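Local coordinates for protein pseudoalteromonas arctica PAMC 21717 (Pseudoalteromonas arctica, PDB 5YL7) that cleaves proteins as a cold-active, calcium-binding serine protease of the subtilase family, at residues Asn220-Gly225 and Ser238-Ala243; Val196-Gly201 and Asn216-Val221; Asn202-Ser207 and Gly228-Tyr233; Ile309-Thr314 and Cys324-Val329. One frame throughout, in Å; residues are numbered along the deposited sequence.

How the contacts relate
The four contacts follow one edge of the central parallel sheet of this subtilase, where strands 195-199, 219-224 and 242-245 lie side by side. Contacts 1 and 2 are the two strand pairings, centres about 8 Å apart; they share Asn-220 and Val-221, contact 1 beginning where contact 2 ends, and each gives a ligand to the same calcium ion. Contact 3, about 9 Å from contact 1, joins the loops after strands 195-199 and 219-224, its segments alternating with those of contacts 1 and 2. Contact 4, also about 9 Å from contact 1, comes last and docks the end of helix 303-312 beside strand 242-245. Its Lys-311 pairs with calcium-bound Asp-241, fastening metal, sheet and helix together.

Contact 1: residues Asn220-Gly225 and Ser238-Ala243. With CA (calcium ion), chain F.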
loop_
_atom_site.group_PDB
_atom_site.type_symbol
_atom_site.label_atom_id
_atom_site.label_comp_id
_atom_site.label_asym_id
_atom_site.label_seq_id
_atom_site.Cartn_x
_atom_site.Cartn_y
_atom_site.Cartn_z
ATOM N N ASN A 220 4.124 2.216 -10.624
ATOM C CA ASN A 220 2.681 2.042 -10.775
ATOM C C ASN A 220 2.384 0.580 -10.952
ATOM O O ASN A 220 3.026 -0.127 -11.772
ATOM C CB ASN A 220 2.154 2.846 -11.976
ATOM C CG ASN A 220 0.665 3.008 -11.923
ATOM O OD1 ASN A 220 0.047 2.991 -10.896
ATOM N ND2 ASN A 220 0.061 3.235 -13.128
ATOM N N VAL A 221 1.452 0.086 -10.137
ATOM C CA VAL A 221 1.285 -1.373 -9.915
ATOM C C VAL A 221 -0.110 -1.817 -10.346
ATOM O O VAL A 221 -1.131 -1.341 -9.838
ATOM C CB VAL A 221 1.478 -1.673 -8.433
ATOM C CG1 VAL A 221 1.335 -3.177 -8.167
ATOM C CG2 VAL A 221 2.842 -1.194 -7.959
ATOM N N ALA A 222 -0.091 -2.799 -11.274
ATOM C CA ALA A 222 -1.326 -3.533 -11.687
ATOM C C ALA A 222 -1.503 -4.721 -10.762
ATOM O O ALA A 222 -0.601 -5.213 -10.096
ATOM C CB ALA A 222 -1.217 -3.968 -13.130
ATOM N N SER A 223 -2.736 -5.261 -10.738
ATOM C CA SER A 223 -3.097 -6.358 -9.890
ATOM C C SER A 223 -3.303 -7.665 -10.626
ATOM O O SER A 223 -4.035 -7.634 -11.671
ATOM C CB SER A 223 -4.380 -6.052 -9.170
ATOM O OG SER A 223 -4.825 -7.190 -8.428
ATOM N N VAL A 224 -2.734 -8.755 -10.178
ATOM C CA VAL A 224 -3.076 -10.109 -10.591
ATOM C C VAL A 224 -3.911 -10.764 -9.555
ATOM O O VAL A 224 -3.854 -10.516 -8.341
ATOM C CB VAL A 224 -1.894 -10.976 -10.983
ATOM C CG1 VAL A 224 -1.154 -10.389 -12.187
ATOM C CG2 VAL A 224 -0.945 -11.203 -9.828
ATOM N N GLY A 225 -4.717 -11.733 -10.010
ATOM C CA GLY A 225 -5.420 -12.668 -9.108
ATOM C C GLY A 225 -4.590 -13.848 -8.796
ATOM O O GLY A 225 -3.452 -14.031 -9.222
ATOM N N SER A 238 0.567 1.394 -20.702
ATOM C CA SER A 238 1.980 1.554 -20.810
ATOM C C SER A 238 2.692 2.058 -19.555
ATOM O O SER A 238 3.844 1.680 -19.350
ATOM C CB SER A 238 2.301 2.565 -21.965
ATOM O OG SER A 238 1.657 2.186 -23.159
ATOM N N ASN A 239 2.000 2.796 -18.709
ATOM C CA ASN A 239 2.628 3.305 -17.537
ATOM C C ASN A 239 2.600 2.322 -16.366
ATOM O O ASN A 239 3.162 2.613 -15.309
ATOM C CB ASN A 239 2.083 4.657 -17.108
ATOM C CG ASN A 239 0.715 4.633 -16.560
ATOM O OD1 ASN A 239 0.243 3.562 -16.077
ATOM N ND2 ASN A 239 0.007 5.733 -16.492
ATOM N N ILE A 240 2.095 1.117 -16.536
ATOM C CA ILE A 240 2.235 0.081 -15.457
ATOM C C ILE A 240 3.678 -0.335 -15.504
ATOM O O ILE A 240 4.251 -0.673 -16.581
ATOM C CB ILE A 240 1.355 -1.127 -15.744
ATOM C CG1 ILE A 240 -0.170 -0.726 -15.768
ATOM C CG2 ILE A 240 1.588 -2.180 -14.660
ATOM C CD1 ILE A 240 -0.756 -0.186 -14.576
ATOM N N ASP A 241 4.305 -0.354 -14.309
ATOM C CA ASP A 241 5.671 -0.821 -14.216
ATOM C C ASP A 241 5.781 -2.268 -13.957
ATOM O O ASP A 241 6.606 -3.021 -14.555
ATOM C CB ASP A 241 6.373 -0.040 -13.099
ATOM C CG ASP A 241 6.479 1.422 -13.443
ATOM O OD1 ASP A 241 7.111 1.733 -14.528
ATOM O OD2 ASP A 241 6.007 2.327 -12.722
ATOM N N VAL A 242 4.986 -2.788 -13.002
ATOM C CA VAL A 242 4.976 -4.192 -12.535
ATOM C C VAL A 242 3.575 -4.561 -12.100
ATOM O O VAL A 242 2.728 -3.685 -11.911
ATOM C CB VAL A 242 5.945 -4.415 -11.349
ATOM C CG1 VAL A 242 7.393 -4.065 -11.715
ATOM C CG2 VAL A 242 5.505 -3.616 -10.130
ATOM N N ALA A 243 3.355 -5.864 -11.920
ATOM C CA ALA A 243 2.167 -6.357 -11.306
ATOM C C ALA A 243 2.458 -7.065 -10.018
ATOM O O ALA A 243 3.554 -7.587 -9.822
ATOM C CB ALA A 243 1.436 -7.289 -12.249
HETATM CA CA CA F . 7.230 4.275 -13.444
HETATM O O HOH W 1 5.139 4.385 -14.717
HETATM O O HOH W 2 6.287 3.409 -16.009
HETATM O O HOH W 3 8.318 4.536 -15.547
HETATM O O HOH W 4 6.263 6.620 -13.509
HETATM O O HOH W 5 8.996 5.996 -12.890
#
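At the calcium-bound edge of the parallel sheet, Asp-241 holds the backbone of Asn-220 twice, once with its carboxylate and once with its own N-H. Asn-220 N gives a nearly straight bond to Asp-241 OD2 (2.8 Å, 169° at the hydrogen), which receives it on the anti lone pair, and Asp-241 N returns one to Asn-220 O (2.9 Å). The same carboxylate chelates the calcium ion, OD2 of Asp-241 at 2.4 Å and its OD1 farther off at 2.8 Å. An aspartate suits this place because one short, charged side chain can serve metal and strand together; Lys-311 pairs with OD1 as well. Asn-220, with CG anti to its backbone N (chi1 -164°), sends ND2 to Asn-239 OD1 at 3.0 Å. The acceptor lies in the amide plane of Asn-220, yet the donor stands above the carbonyl plane of Asn-239, the two amides being turned 69° apart. Asn-239 OD1 is also bonded to Ser-207 OG. An alanine in place of Asn-239 would probably leave both the Asn-220 amide and the Ser-207 hydroxyl without this shared acceptor. Farther on, Ala-222 N bonds Val-242 O, and the small Ala-222 CB rests on Ile-240 CG2 (3.7 Å) and faces Ala-243 CB. Parallel pairing at an outermost strand, with a calcium site beside it, is how this subtilase finishes its alpha/beta sheet.

Contact 2: residues Val196-Gly201 and Asn216-Val221; sequences VVIAAG and NGVVNV. With CA (calcium ion), chain F.
Ile-198 holds CG1 beside its backbone N (chi1 -55°) and is extended beyond it (chi2 -179°), which carries CD1 out to Val-218. Its CD1 meets Val-218 CG1 at 3.6 Å, and the branched Val-218 offers that methyl because CG1 is likewise turned beside its own backbone N, where Val-196 CG1 also comes up to it. The face bearing Val-197 and Val-221 is joined by Val-197 CG1 against Val-221 CG2 (3.9 Å), beta-branched residues well suited to a strand; helix 280-297 covers this face. Between the strands four backbone bonds alternate in direction: Val-219 N to Val-196 O and Ile-198 N to Val-219 O, then Val-221 N to Ile-198 O and Ala-200 N to Val-221 O. The first is the straightest, at 175°. Just past strand 195-199, Asn-220 OD1 packs on Ala-200, 3.2 Å from Ala-200 CA. ND2 of Asn-220 has Asn-239 as its main partner, and also bonds a water that probably reaches Ala-200 O. At the other end a second water joins Val-196 N to Gly-217 O, Gly-217 having the positive phi that glycine accepts easily. Val-218 O points away from strand 195-199 and binds the calcium ion at 2.3 Å, in company with Asp-241 and Glu-307. Two neighbouring parallel strands, the first running on through Ala-199, Ala-200 and Gly-201 to Asn-202, are typical of the subtilase core, where Ala-199 lies near the probable Ser-His-Asp triad.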
loop_
_atom_site.group_PDB
_atom_site.type_symbol
_atom_site.label_atom_id
_atom_site.label_comp_id
_atom_site.label_asym_id
_atom_site.label_seq_id
_atom_site.Cartn_x
_atom_site.Cartn_y
_atom_site.Cartn_z
ATOM N N VAL A 196 8.376 5.804 -4.517
ATOM C CA VAL A 196 6.925 6.016 -4.421
ATOM C C VAL A 196 6.209 4.898 -5.171
ATOM O O VAL A 196 6.395 4.816 -6.391
ATOM C CB VAL A 196 6.551 7.400 -4.943
ATOM C CG1 VAL A 196 5.056 7.611 -4.760
ATOM C CG2 VAL A 196 7.283 8.482 -4.174
ATOM N N VAL A 197 5.417 4.105 -4.471
ATOM C CA VAL A 197 4.698 2.973 -5.033
ATOM C C VAL A 197 3.235 3.245 -4.976
ATOM O O VAL A 197 2.717 3.610 -3.925
ATOM C CB VAL A 197 5.075 1.696 -4.205
ATOM C CG1 VAL A 197 4.335 0.475 -4.790
ATOM C CG2 VAL A 197 6.583 1.441 -4.252
ATOM N N ILE A 198 2.531 3.028 -6.121
ATOM C CA ILE A 198 1.162 3.482 -6.286
ATOM C C ILE A 198 0.312 2.408 -6.934
ATOM O O ILE A 198 0.744 1.667 -7.830
ATOM C CB ILE A 198 1.098 4.766 -7.139
ATOM C CG1 ILE A 198 2.012 5.829 -6.493
ATOM C CG2 ILE A 198 -0.348 5.248 -7.248
ATOM C CD1 ILE A 198 2.059 7.166 -7.198
ATOM N N ALA A 199 -0.920 2.273 -6.413
ATOM C CA ALA A 199 -1.954 1.445 -7.046
ATOM C C ALA A 199 -2.448 2.043 -8.327
ATOM O O ALA A 199 -2.862 3.202 -8.380
ATOM C CB ALA A 199 -3.093 1.263 -6.126
ATOM N N ALA A 200 -2.528 1.225 -9.400
ATOM C CA ALA A 200 -2.927 1.795 -10.752
ATOM C C ALA A 200 -4.344 2.045 -10.848
ATOM O O ALA A 200 -4.759 2.783 -11.847
ATOM C CB ALA A 200 -2.505 0.846 -11.824
ATOM N N GLY A 201 -5.224 1.564 -9.996
ATOM C CA GLY A 201 -6.673 1.766 -10.052
ATOM C C GLY A 201 -7.447 0.566 -10.579
ATOM O O GLY A 201 -6.906 -0.352 -11.146
ATOM N N ASN A 216 4.789 10.952 -13.037
ATOM C CA ASN A 216 6.111 10.535 -13.391
ATOM C C ASN A 216 6.942 10.220 -12.153
ATOM O O ASN A 216 6.746 10.820 -11.099
ATOM C CB ASN A 216 6.841 11.517 -14.302
ATOM C CG ASN A 216 6.140 11.706 -15.613
ATOM O OD1 ASN A 216 5.796 10.682 -16.249
ATOM N ND2 ASN A 216 5.815 12.909 -16.003
ATOM N N GLY A 217 7.882 9.302 -12.302
ATOM C CA GLY A 217 8.786 8.930 -11.204
ATOM C C GLY A 217 8.206 8.065 -10.131
ATOM O O GLY A 217 8.660 8.135 -9.003
ATOM N N VAL A 218 7.222 7.243 -10.494
ATOM C CA VAL A 218 6.547 6.359 -9.538
ATOM C C VAL A 218 6.596 4.970 -10.028
ATOM O O VAL A 218 6.740 4.697 -11.218
ATOM C CB VAL A 218 5.085 6.812 -9.284
ATOM C CG1 VAL A 218 5.009 8.286 -8.867
ATOM C CG2 VAL A 218 4.172 6.582 -10.445
ATOM N N VAL A 219 6.384 4.037 -9.104
ATOM C CA VAL A 219 6.227 2.604 -9.449
ATOM C C VAL A 219 4.716 2.334 -9.438
ATOM O O VAL A 219 4.099 2.254 -8.365
ATOM C CB VAL A 219 6.936 1.691 -8.460
ATOM C CG1 VAL A 219 6.827 0.265 -8.862
ATOM C CG2 VAL A 219 8.407 2.115 -8.267
ATOM N N ASN A 220 4.124 2.216 -10.624
ATOM C CA ASN A 220 2.681 2.042 -10.775
ATOM C C ASN A 220 2.384 0.580 -10.952
ATOM O O ASN A 220 3.026 -0.127 -11.772
ATOM C CB ASN A 220 2.154 2.846 -11.976
ATOM C CG ASN A 220 0.665 3.008 -11.923
ATOM O OD1 ASN A 220 0.047 2.991 -10.896
ATOM N ND2 ASN A 220 0.061 3.235 -13.128
ATOM N N VAL A 221 1.452 0.086 -10.137
ATOM C CA VAL A 221 1.285 -1.373 -9.915
ATOM C C VAL A 221 -0.110 -1.817 -10.346
ATOM O O VAL A 221 -1.131 -1.341 -9.838
ATOM C CB VAL A 221 1.478 -1.673 -8.433
ATOM C CG1 VAL A 221 1.335 -3.177 -8.167
ATOM C CG2 VAL A 221 2.842 -1.194 -7.959
HETATM CA CA CA F . 7.230 4.275 -13.444
HETATM O O HOH W 6 9.693 6.525 -6.978
HETATM O O HOH W 7 -2.738 4.477 -12.891
HETATM O O HOH W 4 6.263 6.620 -13.509
HETATM O O HOH W 2 6.287 3.409 -16.009
HETATM O O HOH W 3 8.318 4.536 -15.547
HETATM O O HOH W 1 5.139 4.385 -14.717
HETATM O O HOH W 5 8.996 5.996 -12.890
#

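Contact 3: residues Asn202-Ser207 and Gly228-Tyr233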
loop_
_atom_site.group_PDB
_atom_site.type_symbol
_atom_site.label_atom_id
_atom_site.label_comp_id
_atom_site.label_asym_id
_atom_site.label_seq_id
_atom_site.Cartn_x
_atom_site.Cartn_y
_atom_site.Cartn_z
ATOM N N ASN A 202 -8.758 0.604 -10.382
ATOM C CA ASN A 202 -9.647 -0.565 -10.433
ATOM C C ASN A 202 -10.786 -0.339 -11.410
ATOM O O ASN A 202 -11.884 -0.852 -11.174
ATOM C CB ASN A 202 -10.200 -0.921 -9.091
ATOM C CG ASN A 202 -9.138 -1.098 -8.037
ATOM O OD1 ASN A 202 -7.974 -1.557 -8.280
ATOM N ND2 ASN A 202 -9.492 -0.773 -6.781
ATOM N N ASP A 203 -10.515 0.312 -12.497
ATOM C CA ASP A 203 -11.565 0.673 -13.501
ATOM C C ASP A 203 -11.540 -0.218 -14.681
ATOM O O ASP A 203 -12.260 0.060 -15.697
ATOM C CB ASP A 203 -11.316 2.173 -13.873
ATOM C CG ASP A 203 -10.900 3.065 -12.585
ATOM O OD1 ASP A 203 -11.941 3.500 -12.052
ATOM O OD2 ASP A 203 -9.673 3.323 -12.067
ATOM N N ASN A 204 -10.718 -1.251 -14.808
ATOM C CA ASN A 204 -10.585 -2.050 -15.966
ATOM C C ASN A 204 -10.406 -1.123 -17.164
ATOM O O ASN A 204 -11.028 -1.347 -18.246
ATOM C CB ASN A 204 -11.775 -3.023 -16.196
ATOM C CG ASN A 204 -11.568 -3.935 -17.313
ATOM O OD1 ASN A 204 -10.503 -4.348 -17.700
ATOM N ND2 ASN A 204 -12.731 -4.323 -17.985
ATOM N N ASP A 205 -9.480 -0.180 -17.053
ATOM C CA ASP A 205 -9.350 0.841 -18.072
ATOM C C ASP A 205 -7.873 1.196 -18.190
ATOM O O ASP A 205 -6.992 0.758 -17.461
ATOM C CB ASP A 205 -10.217 2.052 -17.683
ATOM C CG ASP A 205 -10.457 3.129 -18.818
ATOM O OD1 ASP A 205 -10.236 2.818 -19.942
ATOM O OD2 ASP A 205 -10.871 4.166 -18.323
ATOM N N ASN A 206 -7.587 2.076 -19.139
ATOM C CA ASN A 206 -6.207 2.556 -19.417
ATOM C C ASN A 206 -5.681 3.396 -18.281
ATOM O O ASN A 206 -6.171 4.449 -17.857
ATOM C CB ASN A 206 -6.254 3.409 -20.698
ATOM C CG ASN A 206 -4.942 3.952 -21.165
ATOM O OD1 ASN A 206 -3.917 3.784 -20.529
ATOM N ND2 ASN A 206 -4.997 4.672 -22.329
ATOM N N SER A 207 -4.590 2.929 -17.679
ATOM C CA SER A 207 -3.936 3.521 -16.548
ATOM C C SER A 207 -3.338 4.870 -16.815
ATOM O O SER A 207 -3.097 5.586 -15.887
ATOM C CB SER A 207 -2.873 2.542 -16.037
ATOM O OG SER A 207 -1.904 2.289 -17.019
ATOM N N GLY A 228 -2.552 -15.665 -11.356
ATOM C CA GLY A 228 -1.409 -15.024 -11.982
ATOM C C GLY A 228 -1.719 -14.279 -13.279
ATOM O O GLY A 228 -0.744 -13.915 -13.960
ATOM N N GLY A 229 -2.953 -14.044 -13.551
ATOM C CA GLY A 229 -3.356 -13.198 -14.651
ATOM C C GLY A 229 -3.983 -11.941 -14.142
ATOM O O GLY A 229 -4.311 -11.807 -12.963
ATOM N N ARG A 230 -4.285 -11.014 -15.070
ATOM C CA ARG A 230 -4.800 -9.728 -14.643
ATOM C C ARG A 230 -6.047 -9.854 -13.849
ATOM O O ARG A 230 -7.029 -10.528 -14.251
ATOM C CB ARG A 230 -5.073 -8.798 -15.877
ATOM C CG ARG A 230 -5.338 -7.367 -15.453
ATOM C CD ARG A 230 -5.365 -6.429 -16.636
ATOM N NE ARG A 230 -6.393 -6.740 -17.623
ATOM C CZ ARG A 230 -7.653 -6.397 -17.585
ATOM N NH1 ARG A 230 -8.186 -5.669 -16.658
ATOM N NH2 ARG A 230 -8.436 -6.774 -18.655
ATOM N N ALA A 231 -6.161 -9.243 -12.685
ATOM C CA ALA A 231 -7.428 -9.206 -11.966
ATOM C C ALA A 231 -8.421 -8.443 -12.771
ATOM O O ALA A 231 -8.095 -7.441 -13.396
ATOM C CB ALA A 231 -7.198 -8.544 -10.580
ATOM N N TYR A 232 -9.684 -8.907 -12.781
ATOM C CA TYR A 232 -10.664 -8.369 -13.731
ATOM C C TYR A 232 -10.804 -6.884 -13.671
ATOM O O TYR A 232 -11.106 -6.242 -14.712
ATOM C CB TYR A 232 -12.029 -9.035 -13.519
ATOM C CG TYR A 232 -12.613 -8.910 -12.143
ATOM C CD1 TYR A 232 -13.413 -7.852 -11.770
ATOM C CD2 TYR A 232 -12.369 -9.887 -11.145
ATOM C CE1 TYR A 232 -13.989 -7.767 -10.533
ATOM C CE2 TYR A 232 -12.928 -9.841 -9.929
ATOM C CZ TYR A 232 -13.748 -8.786 -9.589
ATOM O OH TYR A 232 -14.396 -8.678 -8.345
ATOM N N TYR A 233 -10.665 -6.241 -12.529
ATOM C CA TYR A 233 -10.859 -4.821 -12.348
ATOM C C TYR A 233 -9.575 -4.001 -12.636
ATOM O O TYR A 233 -9.684 -2.781 -12.608
ATOM C CB TYR A 233 -11.319 -4.531 -10.899
ATOM C CG TYR A 233 -10.343 -5.093 -9.887
ATOM C CD1 TYR A 233 -9.124 -4.473 -9.657
ATOM C CD2 TYR A 233 -10.549 -6.311 -9.223
ATOM C CE1 TYR A 233 -8.166 -5.050 -8.842
ATOM C CE2 TYR A 233 -9.624 -6.871 -8.419
ATOM C CZ TYR A 233 -8.400 -6.299 -8.259
ATOM O OH TYR A 233 -7.414 -6.840 -7.457
HETATM O O HOH W 8 -10.368 -4.750 -20.357
#
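Asn-204, with left-handed backbone angles (phi 49°, psi 50°) that asparagine tolerates better than most residues, gives its N-H to Tyr-233 O at 2.9 Å, coming from above the carbonyl plane. Its side chain faces Arg-230. Asn-204 OD1 takes a bond from Arg-230 NH1 (2.9 Å) and a weak one from Arg-230 NH2 (3.3 Å), lying at the guanidinium edge near its plane. The planes of the two flat groups are only 11° apart, although the chains cross at about a right angle. A water also donates to Asn-204 OD1 (2.7 Å), and Arg-230 NH1 bonds Ser-234 O besides; arginine, with several N-H groups, can serve both loops. An alanine in place of Arg-230 would probably leave Asn-204 OD1 held by the water but without its guanidinium mate, and Ser-234 O without this donor. Farther in, Asn-202 and Tyr-233 run side by side, Asn-202 OD1 coming within 3.4 Å of Tyr-233 CD1; OD1 is bonded to Thr-280 OG1. Tyr-233 CD2 in turn sits over the centre of the Tyr-232 ring. The Tyr-233 hydroxyl reaches Gly-247 O and Ser-223 OG. Asn-202, next after Ala-Ala-Gly, probably corresponds to the oxyanion-hole asparagine of subtilisins. The contact thus joins the surface loops after strands 195-199 and 219-224, with Thr-280 at the start of helix 280-297 lying against Asn-202.

Contact 4: residues Ile309-Thr314 and Cys324-Val329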
loop_
_atom_site.group_PDB
_atom_site.type_symbol
_atom_site.label_atom_id
_atom_site.label_comp_id
_atom_site.label_asym_id
_atom_site.label_seq_id
_atom_site.Cartn_x
_atom_site.Cartn_y
_atom_site.Cartn_z
ATOM N N ILE A 309 15.283 -2.310 -10.106
ATOM C CA ILE A 309 15.389 -3.658 -9.572
ATOM C C ILE A 309 14.053 -4.327 -9.580
ATOM O O ILE A 309 13.915 -5.490 -10.045
ATOM C CB ILE A 309 16.023 -3.649 -8.132
ATOM C CG1 ILE A 309 17.482 -3.274 -8.208
ATOM C CG2 ILE A 309 15.860 -5.015 -7.487
ATOM C CD1 ILE A 309 18.089 -2.832 -6.883
ATOM N N LEU A 310 12.985 -3.660 -9.137
ATOM C CA LEU A 310 11.627 -4.238 -9.124
ATOM C C LEU A 310 11.249 -4.640 -10.530
ATOM O O LEU A 310 10.717 -5.741 -10.759
ATOM C CB LEU A 310 10.630 -3.240 -8.612
ATOM C CG LEU A 310 10.662 -3.008 -7.086
ATOM C CD1 LEU A 310 9.856 -1.728 -6.735
ATOM C CD2 LEU A 310 10.118 -4.186 -6.282
ATOM N N LYS A 311 11.435 -3.759 -11.518
ATOM C CA LYS A 311 11.004 -3.979 -12.903
ATOM C C LYS A 311 11.863 -5.045 -13.581
ATOM O O LYS A 311 11.349 -5.801 -14.405
ATOM C CB LYS A 311 11.061 -2.713 -13.702
ATOM C CG LYS A 311 10.010 -1.672 -13.253
ATOM C CD LYS A 311 10.030 -0.370 -14.094
ATOM C CE LYS A 311 9.526 -0.670 -15.455
ATOM N NZ LYS A 311 9.152 0.612 -16.140
ATOM N N SER A 312 13.144 -5.086 -13.256
ATOM C CA SER A 312 14.063 -5.947 -14.026
ATOM C C SER A 312 14.066 -7.363 -13.555
ATOM O O SER A 312 14.652 -8.213 -14.232
ATOM C CB SER A 312 15.472 -5.364 -13.993
ATOM O OG SER A 312 15.591 -4.026 -14.422
ATOM N N THR A 313 13.500 -7.676 -12.395
ATOM C CA THR A 313 13.531 -9.000 -11.784
ATOM C C THR A 313 12.201 -9.692 -11.710
ATOM O O THR A 313 12.056 -10.693 -11.038
ATOM C CB THR A 313 14.196 -8.958 -10.387
ATOM O OG1 THR A 313 13.368 -8.160 -9.529
ATOM C CG2 THR A 313 15.591 -8.381 -10.449
ATOM N N THR A 314 11.187 -9.154 -12.388
ATOM C CA THR A 314 9.868 -9.760 -12.338
ATOM C C THR A 314 9.897 -11.163 -13.057
ATOM O O THR A 314 10.786 -11.430 -13.899
ATOM C CB THR A 314 8.805 -8.911 -13.022
ATOM O OG1 THR A 314 9.230 -8.634 -14.371
ATOM C CG2 THR A 314 8.527 -7.650 -12.333
ATOM N N CYS A 324 0.539 -5.131 -18.307
ATOM C CA CYS A 324 0.632 -5.282 -16.868
ATOM C C CYS A 324 2.062 -5.066 -16.405
ATOM O O CYS A 324 2.475 -5.580 -15.314
ATOM C CB CYS A 324 0.219 -6.647 -16.432
ATOM S SG CYS A 324 -1.540 -6.988 -16.618
ATOM N N GLY A 325 2.874 -4.287 -17.108
ATOM C CA GLY A 325 4.235 -4.057 -16.742
ATOM C C GLY A 325 5.080 -5.239 -17.126
ATOM O O GLY A 325 4.719 -6.077 -17.946
ATOM N N THR A 326 6.261 -5.350 -16.522
ATOM C CA THR A 326 7.250 -6.305 -17.025
ATOM C C THR A 326 6.957 -7.690 -16.592
ATOM O O THR A 326 7.626 -8.641 -17.121
ATOM C CB THR A 326 8.678 -5.911 -16.599
ATOM O OG1 THR A 326 8.771 -6.038 -15.180
ATOM C CG2 THR A 326 9.032 -4.538 -17.035
ATOM N N GLY A 327 6.129 -7.917 -15.573
ATOM C CA GLY A 327 5.932 -9.236 -14.976
ATOM C C GLY A 327 5.366 -9.084 -13.579
ATOM O O GLY A 327 5.023 -7.942 -13.192
ATOM N N ILE A 328 5.270 -10.187 -12.871
ATOM C CA ILE A 328 4.862 -10.182 -11.456
ATOM C C ILE A 328 6.113 -10.015 -10.616
ATOM O O ILE A 328 7.120 -10.706 -10.804
ATOM C CB ILE A 328 4.130 -11.464 -11.086
ATOM C CG1 ILE A 328 2.855 -11.623 -11.921
ATOM C CG2 ILE A 328 3.834 -11.562 -9.564
ATOM C CD1 ILE A 328 2.236 -12.989 -11.890
ATOM N N VAL A 329 6.088 -9.091 -9.662
ATOM C CA VAL A 329 7.228 -8.905 -8.739
ATOM C C VAL A 329 7.613 -10.233 -8.071
ATOM O O VAL A 329 6.725 -10.942 -7.608
ATOM C CB VAL A 329 6.886 -7.786 -7.708
ATOM C CG1 VAL A 329 7.895 -7.768 -6.556
ATOM C CG2 VAL A 329 6.806 -6.476 -8.416
#
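Thr-326 and Thr-314 pair where helix 303-312 ends and the chain doubles back beside strand 242-245, at the edge of the subtilase parallel alpha/beta sheet. The tight part is polar. Thr-326 OG1 donates to Lys-311 O at 2.7 Å, in the carbonyl plane and on a lone pair, so that a hydroxyl takes up a carbonyl of the helix's last turn. Thr-314 OG1 in turn donates to Thr-326 OG1 (2.8 Å), a chain of two hydrogen bonds from Thr-314 to the helix carbonyl; both hydroxyls sit between backbone N and carbonyl carbon (chi1 55° for Thr-314, 66° for Thr-326), and the side chains cross at about a right angle. Threonine fits position 326 because its hydroxyl donates and accepts at once. Gly-327 runs close by: any CB there would come about 2.5 Å from Thr-314 OG1, so the lack of a side chain is needed. Thr-314 CB also rests on Ile-328 O (3.3 Å). Apolar contact is sparser, Leu-310 CD2 meeting Val-329 CG1 at 4.2 Å, with helix 280-297 lying against Leu-310. The looser side faces solvent: exposed Thr-326 turns CG2 towards Lys-311 CE at 4.2 Å, while Lys-311 NZ goes on to calcium-bound Asp-241. Backbone bonds of Gly-327 and Val-329 with Ala-243 tie the loop to the strand. Just past the helix, Thr-313 OG1 donates back to Ile-309 O at 2.8 Å.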